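PDB 2PWY: tRNA (adenine(58)-N(1))-methyltransferase TrmI from Thermus thermophilus, which catalyses the S-adenosyl-L-methionine-dependent methylation of adenosine 58 in tRNA to N(1)-methyladenosine and is required for growth at extreme temperatures. Local coordinates for residues A[214-224]-A[245-255]. Sequence-based numbering, arbitrary orientation.
Sequences HPFRLERVLEV and HTAFLVALRRW. With SO4 (sulfate ion), chain C.
Trp255 lies flat over the backbone of Pro215, whose CA sits 3.8 Å from the centroid of the indole six-membered ring in a CH-pi contact. The same ring face reaches His214 O and Phe216 N, and Pro215 CB packs against CE3. Trp255 N donates an almost straight bond to Pro215 O (2.9 Å), arriving from above the carbonyl plane. Pro215 is itself the centre of an inverse gamma turn, and its CG lies over the centre of the Arg254 guanidinium, whose NE donates a hydrogen bond to Ala185 O. Beyond the proline, Trp255 NE1 lies over one face of the Arg217 guanidinium, toward its rim, with the two planes 12° apart.

Phe216 points to the sheet face that also carries Leu218 and Leu252: Leu252 CD1 stands 4.3 Å from its ring centroid, over one face, while Leu252 CB packs against Phe216 CD1. These residues begin an antiparallel pairing of strands 216-232 and 248-254, the C-terminal part of the class I methyltransferase sheet; strand 192-198 flanks 248-254 on its far edge. A classic beta bulge interrupts the register, with Ala251 O accepting from both Glu219 N (2.9 Å) and Arg220 N (3.2 Å). Glu219, the extra residue, points its CB toward the partner strand, and its chain, bent at chi2 (-66°), brings OE2 to the guanidinium edge of Arg253 in a salt bridge; the bond from NE is weak (3.3 Å), with carboxylate and guanidinium planes perpendicular. Arg253 NH2 also pairs with Glu68 of the second subunit. Further along, Leu249 CD1 fits against Val224 CG2 (3.9 Å) and Leu222 CD1, facing helix 82-91 through Leu91.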
ATOM      1  N   HIS A 214     -25.908  15.054  13.621  1.00 11.32           N
ATOM      2  CA  HIS A 214     -26.563  13.907  14.252  1.00 11.16           C
ATOM      3  C   HIS A 214     -25.775  13.429  15.469  1.00 10.62           C
ATOM      4  O   HIS A 214     -24.603  13.786  15.613  1.00 11.23           O
ATOM      5  CB  HIS A 214     -26.714  12.781  13.223  1.00 10.78           C
ATOM      6  CG  HIS A 214     -27.525  13.175  12.030  1.00 12.42           C
ATOM      7  ND1 HIS A 214     -28.902  13.131  12.021  1.00 14.37           N
ATOM      8  CD2 HIS A 214     -27.155  13.654  10.819  1.00 12.55           C
ATOM      9  CE1 HIS A 214     -29.348  13.559  10.854  1.00 14.54           C
ATOM     10  NE2 HIS A 214     -28.307  13.873  10.102  1.00 15.22           N
ATOM     11  N   PRO A 215     -26.409  12.633  16.366  1.00 10.59           N
ATOM     12  CA  PRO A 215     -25.670  12.123  17.521  1.00 10.39           C
ATOM     13  C   PRO A 215     -24.698  10.972  17.197  1.00 10.32           C
ATOM     14  O   PRO A 215     -24.852   9.859  17.704  1.00  9.88           O
ATOM     15  CB  PRO A 215     -26.789  11.684  18.488  1.00 10.49           C
ATOM     16  CG  PRO A 215     -27.909  11.308  17.592  1.00 11.44           C
ATOM     17  CD  PRO A 215     -27.834  12.248  16.418  1.00 10.78           C
ATOM     18  N   PHE A 216     -23.684  11.287  16.387  1.00  9.97           N
ATOM     19  CA  PHE A 216     -22.638  10.349  15.984  1.00 10.69           C
ATOM     20  C   PHE A 216     -21.284  11.008  16.169  1.00 11.03           C
ATOM     21  O   PHE A 216     -21.145  12.214  15.940  1.00 11.49           O
ATOM     22  CB  PHE A 216     -22.776   9.999  14.498  1.00 10.16           C
ATOM     23  CG  PHE A 216     -23.836   8.986  14.188  1.00 11.25           C
ATOM     24  CD1 PHE A 216     -23.708   7.666  14.628  1.00 10.07           C
ATOM     25  CD2 PHE A 216     -24.937   9.332  13.406  1.00 10.32           C
ATOM     26  CE1 PHE A 216     -24.694   6.717  14.320  1.00 11.22           C
ATOM     27  CE2 PHE A 216     -25.920   8.390  13.099  1.00 10.73           C
ATOM     28  CZ  PHE A 216     -25.794   7.082  13.557  1.00 10.15           C
ATOM     29  N   ARG A 217     -20.296  10.215  16.572  1.00 11.15           N
ATOM     30  CA  ARG A 217     -18.900  10.645  16.660  1.00 11.28           C
ATOM     31  C   ARG A 217     -18.087   9.885  15.619  1.00 10.97           C
ATOM     32  O   ARG A 217     -18.170   8.658  15.550  1.00 11.06           O
ATOM     33  CB  ARG A 217     -18.357  10.374  18.064  1.00 12.39           C
ATOM     34  CG  ARG A 217     -16.947  10.906  18.345  1.00 16.13           C
ATOM     35  CD  ARG A 217     -16.805  11.419  19.790  1.00 21.41           C
ATOM     36  NE  ARG A 217     -17.775  10.791  20.681  1.00 27.88           N
ATOM     37  CZ  ARG A 217     -18.727  11.429  21.367  1.00 28.77           C
ATOM     38  NH1 ARG A 217     -18.851  12.756  21.318  1.00 30.87           N
ATOM     39  NH2 ARG A 217     -19.551  10.727  22.125  1.00 29.86           N
ATOM     40  N   LEU A 218     -17.320  10.605  14.802  1.00 10.41           N
ATOM     41  CA  LEU A 218     -16.459   9.950  13.816  1.00 10.27           C
ATOM     42  C   LEU A 218     -15.373   9.133  14.522  1.00 10.66           C
ATOM     43  O   LEU A 218     -14.656   9.640  15.389  1.00 10.72           O
ATOM     44  CB  LEU A 218     -15.805  10.983  12.882  1.00  9.97           C
ATOM     45  CG  LEU A 218     -14.895  10.399  11.793  1.00  9.33           C
ATOM     46  CD1 LEU A 218     -15.651   9.480  10.841  1.00 10.90           C
ATOM     47  CD2 LEU A 218     -14.193  11.525  10.999  1.00  9.94           C
ATOM     48  N   GLU A 219     -15.238   7.874  14.126  1.00 10.90           N
ATOM     49  CA  GLU A 219     -14.280   6.986  14.773  1.00 11.33           C
ATOM     50  C   GLU A 219     -13.179   6.513  13.829  1.00 10.83           C
ATOM     51  O   GLU A 219     -12.008   6.452  14.217  1.00 11.40           O
ATOM     52  CB  GLU A 219     -14.996   5.779  15.388  1.00 12.50           C
ATOM     53  CG  GLU A 219     -15.974   6.136  16.523  1.00 17.11           C
ATOM     54  CD  GLU A 219     -15.291   6.698  17.776  1.00 21.56           C
ATOM     55  OE1 GLU A 219     -14.039   6.722  17.844  1.00 25.97           O
ATOM     56  OE2 GLU A 219     -16.018   7.138  18.700  1.00 23.92           O
ATOM     57  N   ARG A 220     -13.553   6.156  12.604  1.00 10.39           N
ATOM     58  CA  ARG A 220     -12.595   5.611  11.627  1.00 10.22           C
ATOM     59  C   ARG A 220     -12.941   6.024  10.215  1.00  9.89           C
ATOM     60  O   ARG A 220     -14.109   6.096   9.826  1.00  9.52           O
ATOM     61  CB  ARG A 220     -12.573   4.070  11.619  1.00 11.08           C
ATOM     62  CG  ARG A 220     -12.595   3.391  12.963  1.00 12.45           C
ATOM     63  CD  ARG A 220     -11.184   3.236  13.540  1.00 15.89           C
ATOM     64  NE  ARG A 220     -10.415   2.128  12.956  1.00 16.17           N
ATOM     65  CZ  ARG A 220     -10.499   0.851  13.340  1.00 17.54           C
ATOM     66  NH1 ARG A 220     -11.348   0.472  14.293  1.00 16.50           N
ATOM     67  NH2 ARG A 220      -9.735  -0.060  12.760  1.00 16.86           N
ATOM     68  N   VAL A 221     -11.892   6.293   9.449  1.00  9.53           N
ATOM     69  CA  VAL A 221     -11.973   6.326   8.005  1.00  9.51           C
ATOM     70  C   VAL A 221     -10.810   5.463   7.530  1.00  9.86           C
ATOM     71  O   VAL A 221      -9.653   5.748   7.835  1.00  9.87           O
ATOM     72  CB  VAL A 221     -11.859   7.744   7.435  1.00  9.11           C
ATOM     73  CG1 VAL A 221     -11.729   7.684   5.882  1.00  9.12           C
ATOM     74  CG2 VAL A 221     -13.061   8.600   7.852  1.00  9.53           C
ATOM     75  N   LEU A 222     -11.110   4.380   6.825  1.00 10.03           N
ATOM     76  CA  LEU A 222     -10.020   3.511   6.395  1.00 10.64           C
ATOM     77  C   LEU A 222     -10.200   2.897   5.023  1.00 10.14           C
ATOM     78  O   LEU A 222     -11.312   2.875   4.477  1.00 10.16           O
ATOM     79  CB  LEU A 222      -9.718   2.448   7.450  1.00 11.60           C
ATOM     80  CG  LEU A 222     -10.799   1.422   7.783  1.00 12.44           C
ATOM     81  CD1 LEU A 222     -10.645   0.273   6.845  1.00 16.96           C
ATOM     82  CD2 LEU A 222     -10.635   0.929   9.215  1.00 16.83           C
ATOM     83  N   GLU A 223      -9.078   2.439   4.475  1.00  9.32           N
ATOM     84  CA  GLU A 223      -9.039   1.676   3.241  1.00  9.87           C
ATOM     85  C   GLU A 223      -8.495   0.295   3.555  1.00  9.54           C
ATOM     86  O   GLU A 223      -7.396   0.156   4.122  1.00  9.52           O
ATOM     87  CB  GLU A 223      -8.079   2.312   2.231  1.00 10.03           C
ATOM     88  CG  GLU A 223      -8.322   3.745   1.889  1.00 12.04           C
ATOM     89  CD  GLU A 223      -7.191   4.294   1.055  1.00 14.39           C
ATOM     90  OE1 GLU A 223      -6.605   5.327   1.441  1.00 11.90           O
ATOM     91  OE2 GLU A 223      -6.869   3.658   0.023  1.00 15.91           O
ATOM     92  N   VAL A 224      -9.261  -0.720   3.176  1.00  9.65           N
ATOM     93  CA  VAL A 224      -8.842  -2.105   3.310  1.00  9.82           C
ATOM     94  C   VAL A 224      -8.099  -2.503   2.039  1.00  9.70           C
ATOM     95  O   VAL A 224      -8.574  -2.260   0.925  1.00  9.91           O
ATOM     96  CB  VAL A 224     -10.065  -3.045   3.551  1.00  9.25           C
ATOM     97  CG1 VAL A 224      -9.641  -4.499   3.625  1.00 11.12           C
ATOM     98  CG2 VAL A 224     -10.804  -2.651   4.836  1.00 10.13           C
ATOM     99  N   HIS A 245      -8.372  -0.226  -5.411  1.00 18.51           N
ATOM    100  CA  HIS A 245      -9.332   0.465  -4.561  1.00 17.14           C
ATOM    101  C   HIS A 245     -10.707  -0.088  -4.852  1.00 16.48           C
ATOM    102  O   HIS A 245     -11.004  -0.449  -5.992  1.00 16.33           O
ATOM    103  CB  HIS A 245      -9.307   1.967  -4.857  1.00 16.79           C
ATOM    104  CG  HIS A 245     -10.304   2.753  -4.067  1.00 15.16           C
ATOM    105  ND1 HIS A 245     -10.164   2.990  -2.717  1.00 14.86           N
ATOM    106  CD2 HIS A 245     -11.455   3.359  -4.439  1.00 15.41           C
ATOM    107  CE1 HIS A 245     -11.190   3.707  -2.291  1.00 14.39           C
ATOM    108  NE2 HIS A 245     -11.986   3.945  -3.317  1.00 13.41           N
ATOM    109  N   THR A 246     -11.525  -0.176  -3.811  1.00 15.24           N
ATOM    110  CA  THR A 246     -12.945  -0.457  -3.983  1.00 15.13           C
ATOM    111  C   THR A 246     -13.732   0.691  -3.355  1.00 14.58           C
ATOM    112  O   THR A 246     -14.439   1.436  -4.058  1.00 15.14           O
ATOM    113  CB  THR A 246     -13.332  -1.823  -3.369  1.00 14.89           C
ATOM    114  OG1 THR A 246     -12.877  -1.889  -2.005  1.00 13.58           O
ATOM    115  CG2 THR A 246     -12.681  -2.952  -4.169  1.00 15.94           C
ATOM    116  N   ALA A 247     -13.595   0.839  -2.033  1.00 13.95           N
ATOM    117  CA  ALA A 247     -14.244   1.908  -1.295  1.00 12.88           C
ATOM    118  C   ALA A 247     -13.547   2.198   0.028  1.00 12.15           C
ATOM    119  O   ALA A 247     -12.767   1.383   0.522  1.00 12.67           O
ATOM    120  CB  ALA A 247     -15.725   1.565  -1.037  1.00 13.50           C
ATOM    121  N   PHE A 248     -13.844   3.372   0.577  1.00 10.05           N
ATOM    122  CA  PHE A 248     -13.492   3.715   1.934  1.00  9.27           C
ATOM    123  C   PHE A 248     -14.553   3.199   2.884  1.00  8.82           C
ATOM    124  O   PHE A 248     -15.724   3.131   2.517  1.00  9.24           O
ATOM    125  CB  PHE A 248     -13.409   5.235   2.063  1.00  8.68           C
ATOM    126  CG  PHE A 248     -12.396   5.842   1.153  1.00  8.67           C
ATOM    127  CD1 PHE A 248     -11.072   5.923   1.554  1.00  8.94           C
ATOM    128  CD2 PHE A 248     -12.752   6.294  -0.116  1.00  9.67           C
ATOM    129  CE1 PHE A 248     -10.099   6.458   0.705  1.00  9.46           C
ATOM    130  CE2 PHE A 248     -11.787   6.854  -0.969  1.00 10.56           C
ATOM    131  CZ  PHE A 248     -10.468   6.920  -0.561  1.00 10.55           C
ATOM    132  N   LEU A 249     -14.132   2.857   4.099  1.00  8.41           N
ATOM    133  CA  LEU A 249     -15.064   2.518   5.175  1.00  8.25           C
ATOM    134  C   LEU A 249     -15.052   3.639   6.201  1.00  8.66           C
ATOM    135  O   LEU A 249     -13.983   4.083   6.645  1.00  8.83           O
ATOM    136  CB  LEU A 249     -14.678   1.190   5.846  1.00  7.91           C
ATOM    137  CG  LEU A 249     -14.546  -0.052   4.958  1.00 10.10           C
ATOM    138  CD1 LEU A 249     -14.288  -1.279   5.811  1.00  9.80           C
ATOM    139  CD2 LEU A 249     -15.792  -0.239   4.134  1.00 10.93           C
ATOM    140  N   VAL A 250     -16.240   4.098   6.573  1.00  8.39           N
ATOM    141  CA  VAL A 250     -16.405   5.184   7.536  1.00  8.21           C
ATOM    142  C   VAL A 250     -17.196   4.646   8.736  1.00  8.71           C
ATOM    143  O   VAL A 250     -18.340   4.196   8.571  1.00  9.07           O
ATOM    144  CB  VAL A 250     -17.165   6.385   6.915  1.00  8.34           C
ATOM    145  CG1 VAL A 250     -17.330   7.485   7.953  1.00  9.14           C
ATOM    146  CG2 VAL A 250     -16.437   6.922   5.661  1.00  8.11           C
ATOM    147  N   ALA A 251     -16.581   4.682   9.921  1.00  8.28           N
ATOM    148  CA  ALA A 251     -17.210   4.180  11.144  1.00  8.19           C
ATOM    149  C   ALA A 251     -17.583   5.354  12.042  1.00  8.14           C
ATOM    150  O   ALA A 251     -16.750   6.217  12.339  1.00  9.24           O
ATOM    151  CB  ALA A 251     -16.277   3.219  11.905  1.00  7.74           C
ATOM    152  N   LEU A 252     -18.838   5.374  12.471  1.00  8.21           N
ATOM    153  CA  LEU A 252     -19.337   6.374  13.414  1.00  8.89           C
ATOM    154  C   LEU A 252     -19.795   5.661  14.667  1.00  9.56           C
ATOM    155  O   LEU A 252     -20.369   4.572  14.571  1.00 10.39           O
ATOM    156  CB  LEU A 252     -20.543   7.118  12.806  1.00  9.67           C
ATOM    157  CG  LEU A 252     -20.381   7.713  11.398  1.00  9.55           C
ATOM    158  CD1 LEU A 252     -21.731   8.262  10.915  1.00 12.21           C
ATOM    159  CD2 LEU A 252     -19.346   8.794  11.410  1.00 11.42           C
ATOM    160  N   ARG A 253     -19.567   6.267  15.836  1.00  9.02           N
ATOM    161  CA  ARG A 253     -20.099   5.707  17.080  1.00 10.06           C
ATOM    162  C   ARG A 253     -21.278   6.537  17.549  1.00 10.40           C
ATOM    163  O   ARG A 253     -21.181   7.770  17.609  1.00 10.67           O
ATOM    164  CB  ARG A 253     -19.027   5.658  18.170  1.00 10.50           C
ATOM    165  CG  ARG A 253     -19.418   4.836  19.392  1.00 12.76           C
ATOM    166  CD  ARG A 253     -18.470   5.083  20.556  1.00 15.90           C
ATOM    167  NE  ARG A 253     -17.131   4.504  20.412  1.00 19.59           N
ATOM    168  CZ  ARG A 253     -16.758   3.309  20.867  1.00 19.71           C
ATOM    169  NH1 ARG A 253     -17.627   2.496  21.446  1.00 19.14           N
ATOM    170  NH2 ARG A 253     -15.502   2.910  20.701  1.00 20.20           N
ATOM    171  N   ARG A 254     -22.379   5.858  17.879  1.00 10.28           N
ATOM    172  CA  ARG A 254     -23.603   6.482  18.394  1.00 10.89           C
ATOM    173  C   ARG A 254     -23.336   7.109  19.757  1.00 10.90           C
ATOM    174  O   ARG A 254     -22.765   6.467  20.640  1.00 10.08           O
ATOM    175  CB  ARG A 254     -24.714   5.425  18.512  1.00 10.72           C
ATOM    176  CG  ARG A 254     -26.088   5.912  19.043  1.00 11.88           C
ATOM    177  CD  ARG A 254     -26.672   6.988  18.141  1.00 13.52           C
ATOM    178  NE  ARG A 254     -28.063   7.383  18.433  1.00 14.08           N
ATOM    179  CZ  ARG A 254     -28.460   8.175  19.435  1.00 14.68           C
ATOM    180  NH1 ARG A 254     -27.609   8.625  20.345  1.00 12.27           N
ATOM    181  NH2 ARG A 254     -29.742   8.507  19.546  1.00 14.05           N
ATOM    182  N   TRP A 255     -23.747   8.361  19.917  1.00 11.44           N
ATOM    183  CA  TRP A 255     -23.632   9.067  21.193  1.00 12.06           C
ATOM    184  C   TRP A 255     -24.326   8.332  22.324  1.00 12.89           C
ATOM    185  O   TRP A 255     -25.315   7.625  22.096  1.00 12.80           O
ATOM    186  CB  TRP A 255     -24.270  10.446  21.063  1.00 11.93           C
ATOM    187  CG  TRP A 255     -23.416  11.483  20.405  1.00 12.27           C
ATOM    188  CD1 TRP A 255     -22.206  11.302  19.773  1.00 12.84           C
ATOM    189  CD2 TRP A 255     -23.728  12.875  20.280  1.00 11.91           C
ATOM    190  NE1 TRP A 255     -21.749  12.503  19.280  1.00 12.07           N
ATOM    191  CE2 TRP A 255     -22.667  13.479  19.575  1.00 13.01           C
ATOM    192  CE3 TRP A 255     -24.809  13.669  20.692  1.00 13.54           C
ATOM    193  CZ2 TRP A 255     -22.648  14.851  19.286  1.00 13.85           C
ATOM    194  CZ3 TRP A 255     -24.788  15.030  20.396  1.00 12.92           C
ATOM    195  CH2 TRP A 255     -23.717  15.601  19.703  1.00 12.97           C
TER
HETATM  196  S   SO4 C 503     -17.116  14.401  15.877  1.00 17.42           S
HETATM  197  O1  SO4 C 503     -16.911  15.652  15.162  1.00 20.53           O
HETATM  198  O2  SO4 C 503     -16.859  13.298  14.971  1.00 18.45           O
HETATM  199  O3  SO4 C 503     -16.211  14.305  17.004  1.00 19.75           O
HETATM  200  O4  SO4 C 503     -18.476  14.311  16.378  1.00 21.20           O
HETATM  201  O   HOH W   1      -8.354   1.711  -1.174  1.00 15.82           O
HETATM  202  O   HOH W   2     -11.891  -0.417   2.283  1.00 14.75           O